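Arabinofuranosidase (Bifidobacterium longum, PDB 2Y2W) hydrolyses terminal alpha-L-arabinofuranosyl bonds in arabinan and arabinoxylan, as a family 51 glycoside hydrolase of plant cell wall degradation. Local coordinates at residues G112-S117 with P219-H224; G65-H70 with C107-G112; G77-P82 with Q409-I414. All blocks are in the same frame, centred on the assembly; numbering follows the deposited sequence.

How the contacts relate
Contacts 1 and 2 carry residues of the site inferred by similarity to bind alpha-L-arabinofuranose in an eight-stranded beta/alpha barrel. Contact 2 pairs the first two barrel strands and holds Glu69; contact 1 follows it in the chain, shares Gly112, and brings in Asn114. Their centres are about 15 Å apart, and they join where Phe115 N lies 3.0 Å from Glu69 OE2, a probable hydrogen bond. Contact 3, its centre about 11 Å from that of contact 2, joins the connection after the first strand to the loop after the eighth and reaches the site through Gln409; Leu410 N sits 3.1 Å from Phe67 O. Contacts 1 and 3 do not touch, their nearest atoms being about 6 Å apart.

Contact 1: G112-S117 with P219-H224; sequences GGNFVS and PWQVGH
The carboxamide of Gln221 reaches across to Asn114 and Ser117 and uses both of its ends. Its NE2 donates to Asn114 OD1 at 2.8 Å in a nearly straight bond (169°). The acceptor lies almost in the Gln221 amide plane, yet NE2 stands well above the carbonyl plane of Asn114, with the two amides turned 72° apart. At the other end, Ser117 OG gives its proton to Gln221 OE1 at 2.6 Å, along a lone pair in the carbonyl plane. A bend at chi2 (72°) folds the Gln221 chain so that its amide enters between the two partners. Beside it, Asn114 ND2 approaches Trp220 CD1 at 3.6 Å, the amide meeting the indole obliquely, and Ser117 CB packs against Val222 CB at 4.0 Å. A water joins the backbones, donating to Asn114 O and accepting from Val222 N.

In the second shell, Asn214 ND2 also donates to Gln221 OE1, so this oxygen is gripped from two side chains, while Trp220 NE1 makes a weak bond to Glu215, the probable proton donor/acceptor. Gln221 thus ties the inferred sugar-binding residues Asn114 and Asn214 together. Leu174 of a second subunit packs on Val222. Within the barrel, the contact joins the loop after strand 107-110 to the loop that leads from strand 209-212 into helix 227-244.

Contact 2: G65-H70 with C107-G112; sequences GSFVEH and CVRYPG
Ser66 and Phe67 pair in parallel with Val108 and Arg109, making strands 65-67 and 107-110 neighbours in the eight-stranded beta/alpha barrel. The backbone bonds run from Ser66 N to Cys107 O and from Arg109 N to Ser66 O; Val68 N then reaches Arg109 O at 2.7 Å, and His70 N to Pro111 O continues the pairing past the strand ends. A water donates to both Ser66 O and Cys107 O.

The cation-pi contact is between Phe67 and Arg109, whose side chains lie alongside and point the same way. Arg109 CZ stands 4.7 Å from the centroid of the Phe67 ring, over its face, with NH1 offset toward the rim and 3.5 Å from Phe67 CZ. The Arg109 chain, extended from CG to NE, passes along the ring. Arg109 NH1 forms a salt bridge with Glu340, the probable nucleophile, and NH2 donates to Asn214 OD1. An alanine in place of Phe67 would probably leave the Arg109 guanidinium without its aromatic face and freer to shift from these partners.

Apolar contact is made on the opposite side of the sheet, where Val68 CG2 meets Val108 CG1 at 3.6 Å and Phe152 of helix 149-159 touches both valines.

Among polar side chains, Glu69, probably a sugar-binding residue, extends fully (chi2 179°), and its OE2 accepts from Phe115 N and Trp139 NE1. Beyond it, the imidazole edge of His70 faces the phenol, NE2 lying 2.9 Å from Tyr110 OH in a nearly straight hydrogen bond.

Contact 3: G77-P82 with Q409-I414; sequences GGIYEP and QLVNVI
Gly77 and Gly78 meet Asn412 and Val411 where the short helix 75-79, in the connection that follows the first strand of the beta/alpha barrel, comes against the loop that follows the eighth. The contact is small, burying 161 Å² in all, and lies outside the sugar site although Gln409 at the start of the second segment is inferred to bind arabinofuranose.

Gly77 contributes its carbonyl. Asn412 ND2 approaches Gly77 O at 3.1 Å, a weak hydrogen bond bent to 125° at the hydrogen. The same amide nitrogen also donates to Arg73 O, so it serves two carbonyls of the chain around this helix. With the Gly77 backbone at phi 89°, a beta carbon would be jammed against the carbonyl oxygen of the preceding residue, which explains a glycine at this point.

At Gly78 the bare alpha carbon is the touching surface: Val411 CG1 comes down on Gly78 CA at 3.7 Å. A beta carbon here would point toward the loop and come tight against that same methyl, so the close approach is favoured by glycine. Val411 CG1 is anti to its backbone N (chi1 -170°), which turns this branch to the glycine and the other, CG2, to the next residue.

Ile79 receives that second branch, its CG2 lying 3.9 Å from Val411 CG2, methyl to methyl, as the two side chains cross obliquely. Val96 of helix 94-103 touches both residues, and Phe152 and Trp155 of helix 149-159 also pack on Ile79.

Across from Gly77, the Asn412 amide is held at its other end too, where OD1 accepts a hydrogen bond from Ala419 N.

Contact 1: G112-S117 with P219-H224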
loop_
_atom_site.group_PDB
_atom_site.type_symbol
_atom_site.label_atom_id
_atom_site.label_comp_id
_atom_site.label_asym_id
_atom_site.label_seq_id
_atom_site.Cartn_x
_atom_site.Cartn_y
_atom_site.Cartn_z
ATOM N N GLY D 112 9.615 14.966 13.034
ATOM C CA GLY D 112 8.803 14.115 13.900
ATOM C C GLY D 112 9.382 12.724 14.108
ATOM O O GLY D 112 10.352 12.354 13.455
ATOM N N GLY D 113 8.796 11.944 15.017
ATOM C CA GLY D 113 7.641 12.364 15.809
ATOM C C GLY D 113 6.324 12.005 15.157
ATOM O O GLY D 113 6.243 11.888 13.934
ATOM N N ASN D 114 5.291 11.838 15.980
ATOM C CA ASN D 114 3.946 11.494 15.511
ATOM C C ASN D 114 3.450 12.364 14.360
ATOM O O ASN D 114 2.703 11.896 13.495
ATOM C CB ASN D 114 2.947 11.557 16.667
ATOM C CG ASN D 114 3.288 10.601 17.787
ATOM O OD1 ASN D 114 4.189 9.772 17.660
ATOM N ND2 ASN D 114 2.564 10.710 18.895
ATOM N N PHE D 115 3.877 13.624 14.364
ATOM C CA PHE D 115 3.530 14.601 13.334
ATOM C C PHE D 115 3.790 14.087 11.917
ATOM O O PHE D 115 2.948 14.247 11.040
ATOM C CB PHE D 115 4.290 15.919 13.583
ATOM C CG PHE D 115 4.175 16.917 12.465
ATOM C CD1 PHE D 115 3.031 17.697 12.322
ATOM C CD2 PHE D 115 5.211 17.079 11.552
ATOM C CE1 PHE D 115 2.922 18.627 11.283
ATOM C CE2 PHE D 115 5.111 18.004 10.511
ATOM C CZ PHE D 115 3.964 18.778 10.378
ATOM N N VAL D 116 4.951 13.466 11.714
ATOM C CA VAL D 116 5.432 13.078 10.380
ATOM C C VAL D 116 4.583 12.000 9.689
ATOM O O VAL D 116 4.559 11.928 8.458
ATOM C CB VAL D 116 6.942 12.671 10.409
ATOM C CG1 VAL D 116 7.135 11.272 10.979
ATOM C CG2 VAL D 116 7.569 12.775 9.026
ATOM N N SER D 117 3.876 11.191 10.481
ATOM C CA SER D 117 3.065 10.085 9.959
ATOM C C SER D 117 1.873 10.507 9.085
ATOM O O SER D 117 1.325 9.687 8.346
ATOM C CB SER D 117 2.598 9.180 11.101
ATOM O OG SER D 117 3.692 8.459 11.639
ATOM N N PRO D 219 0.096 1.967 18.594
ATOM C CA PRO D 219 -1.281 2.011 18.075
ATOM C C PRO D 219 -1.892 3.420 18.039
ATOM O O PRO D 219 -3.014 3.589 17.555
ATOM C CB PRO D 219 -2.057 1.111 19.048
ATOM C CG PRO D 219 -1.012 0.274 19.721
ATOM C CD PRO D 219 0.183 1.166 19.827
ATOM N N TRP D 220 -1.160 4.411 18.547
ATOM C CA TRP D 220 -1.561 5.819 18.455
ATOM C C TRP D 220 -1.077 6.462 17.147
ATOM O O TRP D 220 -1.500 7.566 16.793
ATOM C CB TRP D 220 -1.014 6.606 19.649
ATOM C CG TRP D 220 0.477 6.522 19.770
ATOM C CD1 TRP D 220 1.400 7.332 19.166
ATOM C CD2 TRP D 220 1.223 5.560 20.526
ATOM N NE1 TRP D 220 2.671 6.938 19.503
ATOM C CE2 TRP D 220 2.592 5.854 20.339
ATOM C CE3 TRP D 220 0.866 4.481 21.348
ATOM C CZ2 TRP D 220 3.611 5.107 20.943
ATOM C CZ3 TRP D 220 1.876 3.737 21.950
ATOM C CH2 TRP D 220 3.235 4.055 21.743
ATOM N N GLN D 221 -0.187 5.763 16.443
ATOM C CA GLN D 221 0.456 6.288 15.244
ATOM C C GLN D 221 -0.423 6.127 14.009
ATOM O O GLN D 221 -1.022 5.070 13.792
ATOM C CB GLN D 221 1.796 5.587 15.021
ATOM C CG GLN D 221 2.787 6.359 14.166
ATOM C CD GLN D 221 3.381 7.567 14.880
ATOM O OE1 GLN D 221 3.783 8.538 14.238
ATOM N NE2 GLN D 221 3.442 7.510 16.212
ATOM N N VAL D 222 -0.489 7.181 13.201
ATOM C CA VAL D 222 -1.256 7.154 11.964
ATOM C C VAL D 222 -0.629 6.138 11.014
ATOM O O VAL D 222 0.551 6.238 10.672
ATOM C CB VAL D 222 -1.349 8.556 11.310
ATOM C CG1 VAL D 222 -2.131 8.498 10.002
ATOM C CG2 VAL D 222 -2.002 9.540 12.264
ATOM N N GLY D 223 -1.424 5.148 10.619
ATOM C CA GLY D 223 -0.964 4.075 9.743
ATOM C C GLY D 223 -0.013 3.121 10.439
ATOM O O GLY D 223 0.970 2.681 9.846
ATOM N N HIS D 224 -0.307 2.802 11.697
ATOM C CA HIS D 224 0.542 1.911 12.489
ATOM C C HIS D 224 0.570 0.503 11.919
ATOM O O HIS D 224 -0.420 0.024 11.363
ATOM C CB HIS D 224 0.122 1.898 13.962
ATOM C CG HIS D 224 -1.237 1.319 14.207
ATOM N ND1 HIS D 224 -2.392 1.895 13.725
ATOM C CD2 HIS D 224 -1.626 0.230 14.911
ATOM C CE1 HIS D 224 -3.433 1.178 14.107
ATOM N NE2 HIS D 224 -2.996 0.161 14.830
HETATM O O HOH W 1 0.842 9.851 14.111
#

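Contact 2: G65-H70 with C107-G112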
loop_
_atom_site.group_PDB
_atom_site.type_symbol
_atom_site.label_atom_id
_atom_site.label_comp_id
_atom_site.label_asym_id
_atom_site.label_seq_id
_atom_site.Cartn_x
_atom_site.Cartn_y
_atom_site.Cartn_z
ATOM N N GLY D 65 22.518 14.917 20.702
ATOM C CA GLY D 65 21.536 15.433 19.764
ATOM C C GLY D 65 20.207 15.746 20.423
ATOM O O GLY D 65 19.942 15.309 21.545
ATOM N N SER D 66 19.378 16.515 19.722
ATOM C CA SER D 66 18.023 16.813 20.177
ATOM C C SER D 66 17.006 16.529 19.073
ATOM O O SER D 66 17.310 15.830 18.106
ATOM C CB SER D 66 17.908 18.258 20.675
ATOM O OG SER D 66 16.657 18.482 21.304
ATOM N N PHE D 67 15.806 17.085 19.221
ATOM C CA PHE D 67 14.657 16.693 18.424
ATOM C C PHE D 67 13.646 17.835 18.377
ATOM O O PHE D 67 13.153 18.284 19.409
ATOM C CB PHE D 67 14.058 15.406 19.027
ATOM C CG PHE D 67 12.771 14.931 18.382
ATOM C CD1 PHE D 67 12.520 15.111 17.026
ATOM C CD2 PHE D 67 11.830 14.247 19.146
ATOM C CE1 PHE D 67 11.341 14.650 16.452
ATOM C CE2 PHE D 67 10.649 13.782 18.578
ATOM C CZ PHE D 67 10.408 13.985 17.229
ATOM N N VAL D 68 13.369 18.313 17.168
ATOM C CA VAL D 68 12.365 19.345 16.939
ATOM C C VAL D 68 11.202 18.761 16.134
ATOM O O VAL D 68 11.374 18.317 14.994
ATOM C CB VAL D 68 12.968 20.592 16.233
ATOM C CG1 VAL D 68 11.876 21.534 15.760
ATOM C CG2 VAL D 68 13.908 21.329 17.164
ATOM N N GLU D 69 10.025 18.750 16.753
ATOM C CA GLU D 69 8.811 18.268 16.111
ATOM C C GLU D 69 7.833 19.422 15.936
ATOM O O GLU D 69 7.805 20.352 16.752
ATOM C CB GLU D 69 8.170 17.149 16.945
ATOM C CG GLU D 69 6.995 16.434 16.260
ATOM C CD GLU D 69 6.382 15.316 17.100
ATOM O OE1 GLU D 69 6.975 14.927 18.130
ATOM O OE2 GLU D 69 5.301 14.816 16.717
ATOM N N HIS D 70 7.043 19.365 14.867
ATOM C CA HIS D 70 5.909 20.266 14.712
ATOM C C HIS D 70 4.838 19.873 15.727
ATOM O O HIS D 70 3.786 19.332 15.380
ATOM C CB HIS D 70 5.361 20.214 13.290
ATOM C CG HIS D 70 6.211 20.921 12.282
ATOM N ND1 HIS D 70 5.738 21.964 11.514
ATOM C CD2 HIS D 70 7.500 20.735 11.911
ATOM C CE1 HIS D 70 6.700 22.390 10.715
ATOM N NE2 HIS D 70 7.778 21.661 10.936
ATOM N N CYS D 107 23.160 17.545 16.696
ATOM C CA CYS D 107 22.309 16.949 15.672
ATOM C C CYS D 107 20.861 17.007 16.129
ATOM O O CYS D 107 20.546 16.618 17.248
ATOM C CB CYS D 107 22.728 15.498 15.420
ATOM S SG CYS D 107 21.718 14.611 14.216
ATOM N N VAL D 108 19.984 17.496 15.259
ATOM C CA VAL D 108 18.580 17.695 15.614
ATOM C C VAL D 108 17.657 16.883 14.709
ATOM O O VAL D 108 17.766 16.935 13.481
ATOM C CB VAL D 108 18.176 19.193 15.564
ATOM C CG1 VAL D 108 16.762 19.386 16.097
ATOM C CG2 VAL D 108 19.154 20.047 16.356
ATOM N N ARG D 109 16.749 16.137 15.333
ATOM C CA ARG D 109 15.790 15.301 14.620
ATOM C C ARG D 109 14.569 16.124 14.204
ATOM O O ARG D 109 14.037 16.912 14.993
ATOM C CB ARG D 109 15.394 14.107 15.490
ATOM C CG ARG D 109 14.541 13.060 14.799
ATOM C CD ARG D 109 14.573 11.761 15.576
ATOM N NE ARG D 109 13.650 10.772 15.031
ATOM C CZ ARG D 109 12.498 10.428 15.598
ATOM N NH1 ARG D 109 12.119 10.989 16.740
ATOM N NH2 ARG D 109 11.726 9.516 15.021
ATOM N N TYR D 110 14.138 15.931 12.958
ATOM C CA TYR D 110 13.108 16.756 12.328
ATOM C C TYR D 110 12.411 15.949 11.231
ATOM O O TYR D 110 13.058 15.133 10.573
ATOM C CB TYR D 110 13.761 18.008 11.731
ATOM C CG TYR D 110 12.804 19.000 11.100
ATOM C CD1 TYR D 110 12.095 19.913 11.882
ATOM C CD2 TYR D 110 12.618 19.032 9.721
ATOM C CE1 TYR D 110 11.218 20.821 11.307
ATOM C CE2 TYR D 110 11.743 19.937 9.136
ATOM C CZ TYR D 110 11.047 20.829 9.934
ATOM O OH TYR D 110 10.179 21.728 9.356
ATOM N N PRO D 111 11.088 16.156 11.033
ATOM C CA PRO D 111 10.172 17.005 11.795
ATOM C C PRO D 111 9.295 16.237 12.793
ATOM O O PRO D 111 8.342 16.803 13.328
ATOM C CB PRO D 111 9.298 17.615 10.700
ATOM C CG PRO D 111 9.229 16.547 9.643
ATOM C CD PRO D 111 10.428 15.629 9.824
ATOM N N GLY D 112 9.615 14.966 13.034
ATOM C CA GLY D 112 8.803 14.115 13.900
ATOM C C GLY D 112 9.382 12.724 14.108
ATOM O O GLY D 112 10.352 12.354 13.455
HETATM O O HOH W 2 19.495 14.149 17.319
#

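Contact 3: G77-P82 with Q409-I414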
loop_
_atom_site.group_PDB
_atom_site.type_symbol
_atom_site.label_atom_id
_atom_site.label_comp_id
_atom_site.label_asym_id
_atom_site.label_seq_id
_atom_site.Cartn_x
_atom_site.Cartn_y
_atom_site.Cartn_z
ATOM N N GLY D 77 6.713 29.728 17.913
ATOM C CA GLY D 77 6.843 30.311 19.246
ATOM C C GLY D 77 8.032 29.721 19.979
ATOM O O GLY D 77 8.270 30.030 21.149
ATOM N N GLY D 78 8.772 28.863 19.280
ATOM C CA GLY D 78 9.960 28.221 19.822
ATOM C C GLY D 78 11.192 28.672 19.072
ATOM O O GLY D 78 11.825 29.662 19.440
ATOM N N ILE D 79 11.532 27.947 18.012
ATOM C CA ILE D 79 12.661 28.316 17.163
ATOM C C ILE D 79 12.262 29.348 16.102
ATOM O O ILE D 79 13.109 30.088 15.603
ATOM C CB ILE D 79 13.323 27.082 16.498
ATOM C CG1 ILE D 79 12.320 26.326 15.616
ATOM C CG2 ILE D 79 13.934 26.169 17.562
ATOM C CD1 ILE D 79 12.959 25.499 14.516
ATOM N N TYR D 80 10.972 29.400 15.776
ATOM C CA TYR D 80 10.467 30.306 14.748
ATOM C C TYR D 80 9.429 31.278 15.310
ATOM O O TYR D 80 8.384 30.863 15.815
ATOM C CB TYR D 80 9.882 29.498 13.585
ATOM C CG TYR D 80 9.413 30.319 12.408
ATOM C CD1 TYR D 80 10.326 30.878 11.516
ATOM C CD2 TYR D 80 8.052 30.522 12.175
ATOM C CE1 TYR D 80 9.897 31.629 10.425
ATOM C CE2 TYR D 80 7.612 31.269 11.087
ATOM C CZ TYR D 80 8.541 31.815 10.216
ATOM O OH TYR D 80 8.118 32.554 9.139
ATOM N N GLU D 81 9.738 32.570 15.223
ATOM C CA GLU D 81 8.845 33.636 15.684
ATOM C C GLU D 81 9.279 34.950 15.035
ATOM O O GLU D 81 10.081 35.682 15.606
ATOM C CB GLU D 81 8.875 33.744 17.217
ATOM C CG GLU D 81 7.661 34.436 17.829
ATOM C CD GLU D 81 7.624 34.358 19.352
ATOM O OE1 GLU D 81 8.186 33.402 19.929
ATOM O OE2 GLU D 81 7.017 35.256 19.975
ATOM N N PRO D 82 8.755 35.244 13.827
ATOM C CA PRO D 82 9.203 36.371 12.992
ATOM C C PRO D 82 9.058 37.751 13.636
ATOM O O PRO D 82 9.827 38.663 13.318
ATOM C CB PRO D 82 8.295 36.281 11.761
ATOM C CG PRO D 82 7.802 34.882 11.744
ATOM C CD PRO D 82 7.664 34.495 13.180
ATOM N N GLN D 409 12.105 17.370 24.076
ATOM C CA GLN D 409 12.423 18.013 22.799
ATOM C C GLN D 409 13.245 19.286 23.039
ATOM O O GLN D 409 13.624 19.574 24.175
ATOM C CB GLN D 409 11.145 18.304 21.999
ATOM C CG GLN D 409 10.585 17.078 21.275
ATOM C CD GLN D 409 9.299 17.349 20.521
ATOM O OE1 GLN D 409 9.060 18.458 20.046
ATOM N NE2 GLN D 409 8.467 16.323 20.394
ATOM N N LEU D 410 13.523 20.045 21.980
ATOM C CA LEU D 410 14.471 21.160 22.074
ATOM C C LEU D 410 13.928 22.424 22.753
ATOM O O LEU D 410 14.591 22.993 23.622
ATOM C CB LEU D 410 15.062 21.496 20.698
ATOM C CG LEU D 410 16.258 22.455 20.670
ATOM C CD1 LEU D 410 17.453 21.904 21.454
ATOM C CD2 LEU D 410 16.656 22.776 19.238
ATOM N N VAL D 411 12.740 22.869 22.346
ATOM C CA VAL D 411 12.175 24.123 22.854
ATOM C C VAL D 411 10.695 23.984 23.233
ATOM O O VAL D 411 9.906 23.424 22.475
ATOM C CB VAL D 411 12.357 25.291 21.842
ATOM C CG1 VAL D 411 11.980 26.627 22.474
ATOM C CG2 VAL D 411 13.784 25.346 21.330
ATOM N N ASN D 412 10.349 24.499 24.415
ATOM C CA ASN D 412 8.967 24.564 24.932
ATOM C C ASN D 412 8.311 23.225 25.268
ATOM O O ASN D 412 7.757 23.055 26.356
ATOM C CB ASN D 412 8.057 25.398 24.017
ATOM C CG ASN D 412 8.320 26.890 24.125
ATOM O OD1 ASN D 412 8.853 27.373 25.126
ATOM N ND2 ASN D 412 7.934 27.630 23.094
ATOM N N VAL D 413 8.373 22.291 24.323
ATOM C CA VAL D 413 7.794 20.966 24.473
ATOM C C VAL D 413 8.800 20.072 25.184
ATOM O O VAL D 413 9.884 19.815 24.655
ATOM C CB VAL D 413 7.426 20.367 23.091
ATOM C CG1 VAL D 413 6.871 18.956 23.236
ATOM C CG2 VAL D 413 6.431 21.262 22.366
ATOM N N ILE D 414 8.434 19.600 26.379
ATOM C CA ILE D 414 9.332 18.808 27.242
ATOM C C ILE D 414 10.813 19.172 27.043
ATOM O O ILE D 414 11.631 18.337 26.650
ATOM C CB ILE D 414 9.089 17.269 27.117
ATOM C CG1 ILE D 414 8.888 16.838 25.653
ATOM C CG2 ILE D 414 7.914 16.854 27.995
ATOM C CD1 ILE D 414 8.897 15.335 25.427
#